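Local coordinates for ZmpA Glycopeptidase (Clostridium perfringens, PDB 6XSX), which is a glycopeptidase whose M60 metallopeptidase module, the part in this chain, probably cleaves the peptide backbone of glycosylated proteins, at residues Lys222-Asn233 with Trp366-Ser375. Residues are numbered along the deposited sequence; the frame is centred on the assembly and turned at random.
With EDO (1,2-ethanediol), chain G.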
# COMPACT_ATOMS: atom_id res chain seq x y z
N LYS A 222 9.33 0.02 6.24
CA LYS A 222 10.15 1.20 6.44
C LYS A 222 9.29 2.47 6.38
O LYS A 222 9.33 3.30 7.29
CB LYS A 222 11.30 1.24 5.42
CG LYS A 222 12.21 2.46 5.53
CD LYS A 222 13.28 2.45 4.46
CE LYS A 222 13.88 3.81 4.22
NZ LYS A 222 14.85 3.76 3.09
N TYR A 223 8.50 2.63 5.31
CA TYR A 223 7.65 3.80 5.15
C TYR A 223 6.69 3.97 6.33
O TYR A 223 6.36 5.11 6.68
CB TYR A 223 6.89 3.73 3.82
CG TYR A 223 6.05 4.93 3.43
CD1 TYR A 223 6.59 6.20 3.30
CD2 TYR A 223 4.71 4.76 3.10
CE1 TYR A 223 5.81 7.27 2.89
CE2 TYR A 223 3.92 5.82 2.70
CZ TYR A 223 4.47 7.08 2.60
OH TYR A 223 3.67 8.11 2.18
N TRP A 224 6.25 2.86 6.94
CA TRP A 224 5.25 2.89 8.00
C TRP A 224 5.91 3.07 9.37
O TRP A 224 5.21 3.20 10.38
CB TRP A 224 4.40 1.61 7.95
CG TRP A 224 2.93 1.87 7.91
CD1 TRP A 224 2.02 1.57 8.88
CD2 TRP A 224 2.20 2.51 6.85
NE1 TRP A 224 0.77 1.96 8.49
CE2 TRP A 224 0.85 2.55 7.26
CE3 TRP A 224 2.55 3.04 5.61
CZ2 TRP A 224 -0.16 3.10 6.46
CZ3 TRP A 224 1.55 3.58 4.81
CH2 TRP A 224 0.22 3.61 5.23
N GLY A 225 7.25 3.06 9.41
CA GLY A 225 8.00 3.33 10.63
C GLY A 225 8.23 2.12 11.53
O GLY A 225 8.48 2.29 12.73
N PHE A 226 8.16 0.91 10.97
CA PHE A 226 8.54 -0.30 11.70
C PHE A 226 10.06 -0.42 11.68
O PHE A 226 10.62 -1.08 10.82
CB PHE A 226 7.84 -1.54 11.15
CG PHE A 226 6.35 -1.55 11.37
CD1 PHE A 226 5.81 -1.91 12.60
CD2 PHE A 226 5.48 -1.18 10.35
CE1 PHE A 226 4.44 -1.90 12.81
CE2 PHE A 226 4.11 -1.17 10.56
CZ PHE A 226 3.59 -1.53 11.79
N ASP A 227 10.72 0.25 12.63
CA ASP A 227 12.17 0.41 12.56
C ASP A 227 12.85 -0.34 13.70
O ASP A 227 14.05 -0.21 13.90
CB ASP A 227 12.54 1.90 12.52
CG ASP A 227 12.06 2.66 13.74
OD1 ASP A 227 11.33 2.07 14.56
OD2 ASP A 227 12.43 3.83 13.88
N GLU A 228 12.06 -1.14 14.45
CA GLU A 228 12.58 -1.98 15.52
C GLU A 228 12.87 -1.13 16.76
O GLU A 228 13.58 -1.58 17.66
CB GLU A 228 13.80 -2.80 15.07
CG GLU A 228 13.57 -3.68 13.84
CD GLU A 228 12.47 -4.72 14.00
OE1 GLU A 228 12.36 -5.32 15.09
OE2 GLU A 228 11.69 -4.93 13.03
N SER A 229 12.29 0.08 16.82
CA SER A 229 12.56 1.01 17.90
C SER A 229 11.75 0.66 19.15
O SER A 229 12.05 1.17 20.24
CB SER A 229 12.31 2.45 17.46
OG SER A 229 10.94 2.67 17.14
N SER A 230 10.73 -0.19 19.00
CA SER A 230 9.88 -0.63 20.10
C SER A 230 9.02 -1.79 19.60
O SER A 230 9.06 -2.11 18.42
CB SER A 230 9.01 0.48 20.59
OG SER A 230 8.07 0.85 19.57
N GLU A 231 8.21 -2.37 20.50
CA GLU A 231 7.42 -3.53 20.12
C GLU A 231 6.44 -3.17 19.01
O GLU A 231 6.33 -3.90 18.02
CB GLU A 231 6.70 -4.16 21.32
CG GLU A 231 6.17 -5.55 21.00
CD GLU A 231 5.29 -6.20 22.05
OE1 GLU A 231 4.97 -5.55 23.05
OE2 GLU A 231 4.92 -7.37 21.86
N VAL A 232 5.75 -2.02 19.17
CA VAL A 232 4.73 -1.59 18.22
C VAL A 232 5.38 -1.13 16.92
O VAL A 232 4.68 -0.81 15.96
CB VAL A 232 3.78 -0.52 18.81
CG1 VAL A 232 3.09 -1.00 20.08
CG2 VAL A 232 4.46 0.83 19.03
N ASN A 233 6.72 -1.10 16.89
CA ASN A 233 7.45 -0.67 15.70
C ASN A 233 8.35 -1.80 15.21
O ASN A 233 9.29 -1.54 14.46
CB ASN A 233 8.28 0.59 15.96
CG ASN A 233 7.46 1.85 16.15
OD1 ASN A 233 6.32 1.93 15.71
ND2 ASN A 233 8.06 2.85 16.78
N TRP A 366 6.21 10.67 7.15
CA TRP A 366 5.16 9.67 7.30
C TRP A 366 5.52 8.61 8.35
O TRP A 366 4.73 8.35 9.25
CB TRP A 366 4.73 9.07 5.96
CG TRP A 366 3.44 8.30 6.09
CD1 TRP A 366 3.25 6.96 5.93
CD2 TRP A 366 2.17 8.85 6.49
NE1 TRP A 366 1.94 6.64 6.18
CE2 TRP A 366 1.26 7.77 6.54
CE3 TRP A 366 1.71 10.14 6.80
CZ2 TRP A 366 -0.09 7.96 6.88
CZ3 TRP A 366 0.39 10.32 7.15
CH2 TRP A 366 -0.50 9.24 7.18
N PRO A 367 6.70 7.95 8.29
CA PRO A 367 7.07 6.94 9.28
C PRO A 367 6.91 7.46 10.72
O PRO A 367 6.34 6.77 11.57
CB PRO A 367 8.51 6.56 8.93
CG PRO A 367 8.98 7.63 7.95
CD PRO A 367 7.74 8.12 7.25
N ARG A 368 7.34 8.71 10.94
CA ARG A 368 7.28 9.32 12.26
C ARG A 368 5.83 9.62 12.64
O ARG A 368 5.45 9.41 13.79
CB ARG A 368 8.19 10.56 12.33
CG ARG A 368 9.66 10.26 12.08
CD ARG A 368 10.52 11.52 12.14
NE ARG A 368 10.36 12.10 13.47
CZ ARG A 368 10.52 13.38 13.81
NH1 ARG A 368 10.85 14.29 12.91
NH2 ARG A 368 10.33 13.75 15.06
N PHE A 369 5.03 10.10 11.68
CA PHE A 369 3.61 10.35 11.92
C PHE A 369 2.91 9.04 12.31
O PHE A 369 2.21 9.00 13.32
CB PHE A 369 2.99 11.05 10.71
CG PHE A 369 1.56 11.51 10.85
CD1 PHE A 369 1.25 12.75 11.37
CD2 PHE A 369 0.51 10.72 10.39
CE1 PHE A 369 -0.06 13.19 11.46
CE2 PHE A 369 -0.80 11.15 10.48
CZ PHE A 369 -1.08 12.39 11.01
N GLU A 370 3.12 7.98 11.51
CA GLU A 370 2.56 6.66 11.80
C GLU A 370 2.99 6.18 13.19
O GLU A 370 2.17 5.61 13.92
CB GLU A 370 2.94 5.61 10.75
CG GLU A 370 2.14 5.69 9.46
CD GLU A 370 0.63 5.87 9.60
OE1 GLU A 370 -0.11 4.98 9.15
OE2 GLU A 370 0.20 6.92 10.12
N GLN A 371 4.26 6.40 13.54
CA GLN A 371 4.80 6.01 14.84
C GLN A 371 4.04 6.69 15.98
O GLN A 371 3.73 6.05 16.98
CB GLN A 371 6.31 6.27 14.93
CG GLN A 371 7.17 5.21 14.26
CD GLN A 371 8.60 5.67 14.15
OE1 GLN A 371 8.90 6.85 14.32
NE2 GLN A 371 9.49 4.74 13.84
N GLU A 372 3.72 7.98 15.82
CA GLU A 372 2.99 8.70 16.86
C GLU A 372 1.62 8.07 17.10
O GLU A 372 1.21 7.92 18.25
CB GLU A 372 2.82 10.18 16.54
CG GLU A 372 4.12 10.96 16.65
CD GLU A 372 4.68 11.06 18.06
OE1 GLU A 372 3.91 11.40 18.97
OE2 GLU A 372 5.87 10.78 18.23
N PHE A 373 0.91 7.74 16.01
CA PHE A 373 -0.44 7.22 16.12
C PHE A 373 -0.44 5.78 16.63
O PHE A 373 -1.42 5.32 17.23
CB PHE A 373 -1.21 7.39 14.80
CG PHE A 373 -1.89 8.73 14.70
CD1 PHE A 373 -1.28 9.80 14.05
CD2 PHE A 373 -3.12 8.95 15.32
CE1 PHE A 373 -1.89 11.04 13.99
CE2 PHE A 373 -3.73 10.19 15.26
CZ PHE A 373 -3.12 11.23 14.60
N ARG A 374 0.67 5.07 16.41
CA ARG A 374 0.76 3.69 16.85
C ARG A 374 0.97 3.60 18.36
O ARG A 374 0.56 2.61 18.97
CB ARG A 374 1.90 2.94 16.15
CG ARG A 374 1.41 2.04 15.03
CD ARG A 374 2.33 0.86 14.77
NE ARG A 374 3.71 1.22 14.46
CZ ARG A 374 4.11 1.90 13.38
NH1 ARG A 374 5.39 2.15 13.20
NH2 ARG A 374 3.22 2.33 12.51
N SER A 375 1.62 4.60 18.96
CA SER A 375 2.12 4.40 20.31
C SER A 375 1.58 5.43 21.31
O SER A 375 1.97 5.41 22.48
CB SER A 375 3.63 4.33 20.32
OG SER A 375 4.18 5.59 19.97
C1 EDO G . 9.61 15.35 9.58
O1 EDO G . 10.18 14.23 10.23
C2 EDO G . 10.17 16.64 10.08
O2 EDO G . 11.55 16.55 10.34
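A Schellman motif ends helix 206-224 at Gly225, and the loop that follows wraps round Arg374 of helix 365-375, whose guanidinium fills the bend. NH1 and NH2 of Arg374 both reach Trp224 O, each at 3.0 Å and from the same face of the carbonyl plane, so one oxygen at the helix end takes two bonds within the guanidinium plane. Along its NE-NH1 edge, NE and NH1 converge on Asn233 OD1 (3.0 and 2.7 Å), so that NH1 is shared by both grips, with the amide plane nearly perpendicular to the guanidinium; NE also makes a weak bond to Val232 O. The chain of Arg374 bends at chi3 (-57°), which lays the guanidinium flat on the Phe226 ring in a cation-pi stack, CZ 4.0 Å from the ring centroid. These bonds and the stack together fix its rotation. One turn earlier, Gln371 extends beyond CG and gives NE2 to Gly225 O at 2.9 Å. Pro367 CB packs on Gly225 CA, and the CA atoms of the two residues are 4.0 Å apart. Toward the start of helix 365-375, the edge of Trp366 meets the face of the Trp224 six-membered ring, planes 73° apart, while Glu370 CG sits over the five-membered ring as a CH-pi contact. Tyr223 lies obliquely against Trp366, completing an aromatic cluster. Helix 301-309 borders this cluster through Leu302 and Met301, whose carbonyl oxygen is hydrogen-bonded to Tyr223 OH; helix 347-361 adds Trp356 against Tyr223, and helix 383-398 packs on helix 365-375 through Phe369 and Phe373.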